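Local atomic coordinates of putative fimbrial subunit (PDB entry 4HSQ), a protein that is the major pilin SpaD of Corynebacterium diphtheriae, here as its domains D2 and D3, and probably polymerises into the pilus shaft used in cell adhesion. Residues D52-T57 with E106-E111. Sequence-based numbering, arbitrary orientation.
Sequences DFQKVT and EVKRKE
One face of the Phe53 ring carries the backbone N of Lys55, 3.7 Å above the plane and offset toward the rim, while Glu106 O approaches CD1 obliquely. At the edge of the Arg109 guanidinium, and in its plane, sits Glu111 O, which takes a hydrogen bond of 3.0 Å from Arg109 NE. The carboxylate of Glu106 lies nearly coplanar with the Gln54 amide, 13° apart, its OE2 against Gln54 CB. Lys55 runs alongside Glu106, both pointing the same way; a bend at chi4 (-81°) brings Lys55 NZ to Glu106 OE1, a 3.1 Å salt bridge entering from above the carboxylate plane. Between the face that carries Lys55 and Glu106 and the one that carries Phe53 and Val107, the antiparallel strands are joined by Asp52 N to Lys108 O (2.9 Å, nearly along the C=O axis) and the return bond from Lys108 N to Asp52 O. Next comes a classic beta bulge: Gln54 and Lys55 both face Glu106, whose O accepts Gln54 N at 2.8 Å and Lys55 N only weakly, while Glu106 N donates to Lys55 O. At the other end Lys110, bent at chi3, crosses Asp52 at about a right angle, CG 3.1 Å from Asp52 OD2. Its NZ makes a long salt bridge to Asp52 OD1, 3.8 Å, and a water bridges the same two atoms. The pair joins strands 51-61 and 100-109 in the five-stranded antiparallel sheet of the Sgo0707 N2-type domain; strand 20-28 flanks 100-109 on its other edge, and Phe53 packs on Val73 of strand 71-73.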
ATOM      1  N   ASP A  52       2.398  -9.339   1.657  1.00 13.85           N
ATOM      2  CA  ASP A  52       3.407 -10.147   2.330  1.00 13.79           C
ATOM      3  C   ASP A  52       3.512  -9.619   3.719  1.00 16.76           C
ATOM      4  O   ASP A  52       3.986  -8.477   3.904  1.00 14.82           O
ATOM      5  CB  ASP A  52       4.790 -10.042   1.652  1.00 16.48           C
ATOM      6  CG  ASP A  52       4.941 -10.820   0.368  1.00 34.02           C
ATOM      7  OD1 ASP A  52       4.290 -11.887   0.234  1.00 33.52           O
ATOM      8  OD2 ASP A  52       5.768 -10.411  -0.471  1.00 43.01           O
ATOM      9  N   PHE A  53       3.087 -10.412   4.705  1.00 13.62           N
ATOM     10  CA  PHE A  53       3.225 -10.021   6.103  1.00 13.69           C
ATOM     11  C   PHE A  53       4.723  -9.881   6.431  1.00 15.92           C
ATOM     12  O   PHE A  53       5.505 -10.738   6.020  1.00 15.17           O
ATOM     13  CB  PHE A  53       2.566 -11.103   7.002  1.00 14.69           C
ATOM     14  CG  PHE A  53       2.888 -10.958   8.462  1.00 15.27           C
ATOM     15  CD1 PHE A  53       2.288  -9.963   9.229  1.00 16.95           C
ATOM     16  CD2 PHE A  53       3.801 -11.810   9.078  1.00 17.26           C
ATOM     17  CE1 PHE A  53       2.608  -9.810  10.584  1.00 16.65           C
ATOM     18  CE2 PHE A  53       4.096 -11.679  10.439  1.00 18.80           C
ATOM     19  CZ  PHE A  53       3.496 -10.678  11.185  1.00 16.47           C
ATOM     20  N   GLN A  54       5.120  -8.825   7.138  1.00 11.61           N
ATOM     21  CA  GLN A  54       6.511  -8.580   7.535  1.00 11.87           C
ATOM     22  C   GLN A  54       6.733  -8.984   8.991  1.00 16.28           C
ATOM     23  O   GLN A  54       7.499  -9.912   9.270  1.00 13.71           O
ATOM     24  CB  GLN A  54       6.898  -7.095   7.352  1.00 12.04           C
ATOM     25  CG  GLN A  54       6.681  -6.554   5.925  1.00 13.34           C
ATOM     26  CD  GLN A  54       7.450  -7.333   4.893  1.00 19.37           C
ATOM     27  OE1 GLN A  54       6.896  -8.035   4.034  1.00 20.81           O
ATOM     28  NE2 GLN A  54       8.728  -7.239   4.962  1.00 10.82           N
ATOM     29  N   LYS A  55       6.051  -8.283   9.920  1.00 14.43           N
ATOM     30  CA  LYS A  55       6.234  -8.504  11.356  1.00 14.09           C
ATOM     31  C   LYS A  55       5.204  -7.764  12.149  1.00 16.68           C
ATOM     32  O   LYS A  55       4.604  -6.800  11.665  1.00 16.12           O
ATOM     33  CB  LYS A  55       7.652  -8.001  11.798  1.00 15.98           C
ATOM     34  CG  LYS A  55       7.892  -6.482  11.583  1.00 19.22           C
ATOM     35  CD  LYS A  55       9.199  -5.976  12.201  1.00 20.73           C
ATOM     36  CE  LYS A  55       9.403  -4.498  11.903  1.00 24.50           C
ATOM     37  NZ  LYS A  55       9.951  -4.253  10.532  1.00 19.11           N
ATOM     38  N   VAL A  56       5.050  -8.177  13.415  1.00 12.66           N
ATOM     39  CA  VAL A  56       4.254  -7.447  14.387  1.00 12.06           C
ATOM     40  C   VAL A  56       5.186  -6.360  14.886  1.00 15.88           C
ATOM     41  O   VAL A  56       6.364  -6.660  15.113  1.00 15.26           O
ATOM     42  CB  VAL A  56       3.751  -8.388  15.528  1.00 15.72           C
ATOM     43  CG1 VAL A  56       3.168  -7.587  16.711  1.00 15.29           C
ATOM     44  CG2 VAL A  56       2.738  -9.412  14.998  1.00 16.31           C
ATOM     45  N   THR A  57       4.718  -5.118  14.994  1.00 12.46           N
ATOM     46  CA  THR A  57       5.567  -4.018  15.483  1.00 14.17           C
ATOM     47  C   THR A  57       5.192  -3.697  16.932  1.00 18.93           C
ATOM     48  O   THR A  57       6.051  -3.281  17.718  1.00 20.03           O
ATOM     49  CB  THR A  57       5.463  -2.770  14.588  1.00 20.88           C
ATOM     50  OG1 THR A  57       4.140  -2.296  14.638  1.00 22.29           O
ATOM     51  CG2 THR A  57       5.832  -3.035  13.137  1.00 23.40           C
ATOM     52  N   GLU A 106       3.137  -4.876  10.249  1.00 11.85           N
ATOM     53  CA  GLU A 106       3.652  -4.372   9.006  1.00 11.74           C
ATOM     54  C   GLU A 106       3.486  -5.351   7.871  1.00 14.13           C
ATOM     55  O   GLU A 106       3.675  -6.557   8.040  1.00 14.86           O
ATOM     56  CB  GLU A 106       5.120  -4.047   9.249  1.00 12.85           C
ATOM     57  CG  GLU A 106       5.859  -3.384   8.108  1.00 16.29           C
ATOM     58  CD  GLU A 106       7.337  -3.330   8.438  1.00 36.35           C
ATOM     59  OE1 GLU A 106       7.719  -2.537   9.327  1.00 40.12           O
ATOM     60  OE2 GLU A 106       8.102  -4.128   7.860  1.00 35.04           O
ATOM     61  N   VAL A 107       3.151  -4.805   6.685  1.00 11.27           N
ATOM     62  CA  VAL A 107       2.975  -5.556   5.435  1.00 10.80           C
ATOM     63  C   VAL A 107       3.654  -4.827   4.290  1.00 13.58           C
ATOM     64  O   VAL A 107       3.975  -3.625   4.407  1.00 12.82           O
ATOM     65  CB  VAL A 107       1.446  -5.765   5.105  1.00 13.26           C
ATOM     66  CG1 VAL A 107       0.751  -6.657   6.140  1.00 13.22           C
ATOM     67  CG2 VAL A 107       0.702  -4.433   4.933  1.00 11.51           C
ATOM     68  N   LYS A 108       3.777  -5.513   3.152  1.00  9.99           N
ATOM     69  CA  LYS A 108       4.199  -4.939   1.875  1.00  9.78           C
ATOM     70  C   LYS A 108       3.237  -5.433   0.836  1.00 14.40           C
ATOM     71  O   LYS A 108       2.962  -6.633   0.797  1.00 13.30           O
ATOM     72  CB  LYS A 108       5.636  -5.308   1.452  1.00 10.94           C
ATOM     73  CG  LYS A 108       6.711  -4.670   2.350  1.00 15.55           C
ATOM     74  CD  LYS A 108       8.129  -5.115   1.946  1.00 14.88           C
ATOM     75  CE  LYS A 108       9.142  -4.528   2.922  1.00 18.49           C
ATOM     76  NZ  LYS A 108      10.541  -4.954   2.612  1.00 17.54           N
ATOM     77  N   ARG A 109       2.768  -4.540  -0.031  1.00 11.60           N
ATOM     78  CA  ARG A 109       1.904  -4.959  -1.136  1.00 10.36           C
ATOM     79  C   ARG A 109       2.819  -5.359  -2.288  1.00 13.22           C
ATOM     80  O   ARG A 109       3.610  -4.536  -2.741  1.00 13.14           O
ATOM     81  CB  ARG A 109       0.933  -3.845  -1.527  1.00 11.82           C
ATOM     82  CG  ARG A 109      -0.042  -4.289  -2.606  1.00 12.86           C
ATOM     83  CD  ARG A 109      -0.960  -3.138  -2.910  1.00 13.38           C
ATOM     84  NE  ARG A 109      -1.883  -3.428  -3.997  1.00 13.54           N
ATOM     85  CZ  ARG A 109      -3.020  -2.768  -4.168  1.00 17.46           C
ATOM     86  NH1 ARG A 109      -3.364  -1.810  -3.323  1.00 10.51           N
ATOM     87  NH2 ARG A 109      -3.834  -3.081  -5.170  1.00 12.73           N
ATOM     88  N   LYS A 110       2.731  -6.623  -2.751  1.00 11.43           N
ATOM     89  CA  LYS A 110       3.654  -7.155  -3.765  1.00 11.99           C
ATOM     90  C   LYS A 110       3.383  -6.644  -5.153  1.00 17.39           C
ATOM     91  O   LYS A 110       4.275  -6.666  -6.006  1.00 14.33           O
ATOM     92  CB  LYS A 110       3.548  -8.704  -3.858  1.00 15.85           C
ATOM     93  CG  LYS A 110       3.785  -9.476  -2.604  1.00 34.58           C
ATOM     94  CD  LYS A 110       3.629 -10.970  -2.901  1.00 33.92           C
ATOM     95  CE  LYS A 110       2.287 -11.495  -2.472  1.00 46.40           C
ATOM     96  NZ  LYS A 110       2.158 -12.950  -2.741  1.00 58.04           N
ATOM     97  N   GLU A 111       2.122  -6.310  -5.424  1.00 14.17           N
ATOM     98  CA  GLU A 111       1.698  -5.878  -6.749  1.00 13.33           C
ATOM     99  C   GLU A 111       0.355  -5.220  -6.699  1.00 15.35           C
ATOM    100  O   GLU A 111      -0.375  -5.385  -5.723  1.00 14.98           O
ATOM    101  CB  GLU A 111       1.578  -7.125  -7.677  1.00 14.59           C
ATOM    102  CG  GLU A 111       0.545  -8.138  -7.214  1.00 17.60           C
ATOM    103  CD  GLU A 111       0.309  -9.304  -8.152  1.00 43.72           C
ATOM    104  OE1 GLU A 111       0.515  -9.151  -9.381  1.00 33.06           O
ATOM    105  OE2 GLU A 111      -0.142 -10.361  -7.655  1.00 48.34           O
TER
HETATM  106  O   HOH W   1       1.418 -13.254   0.142  1.00 44.70           O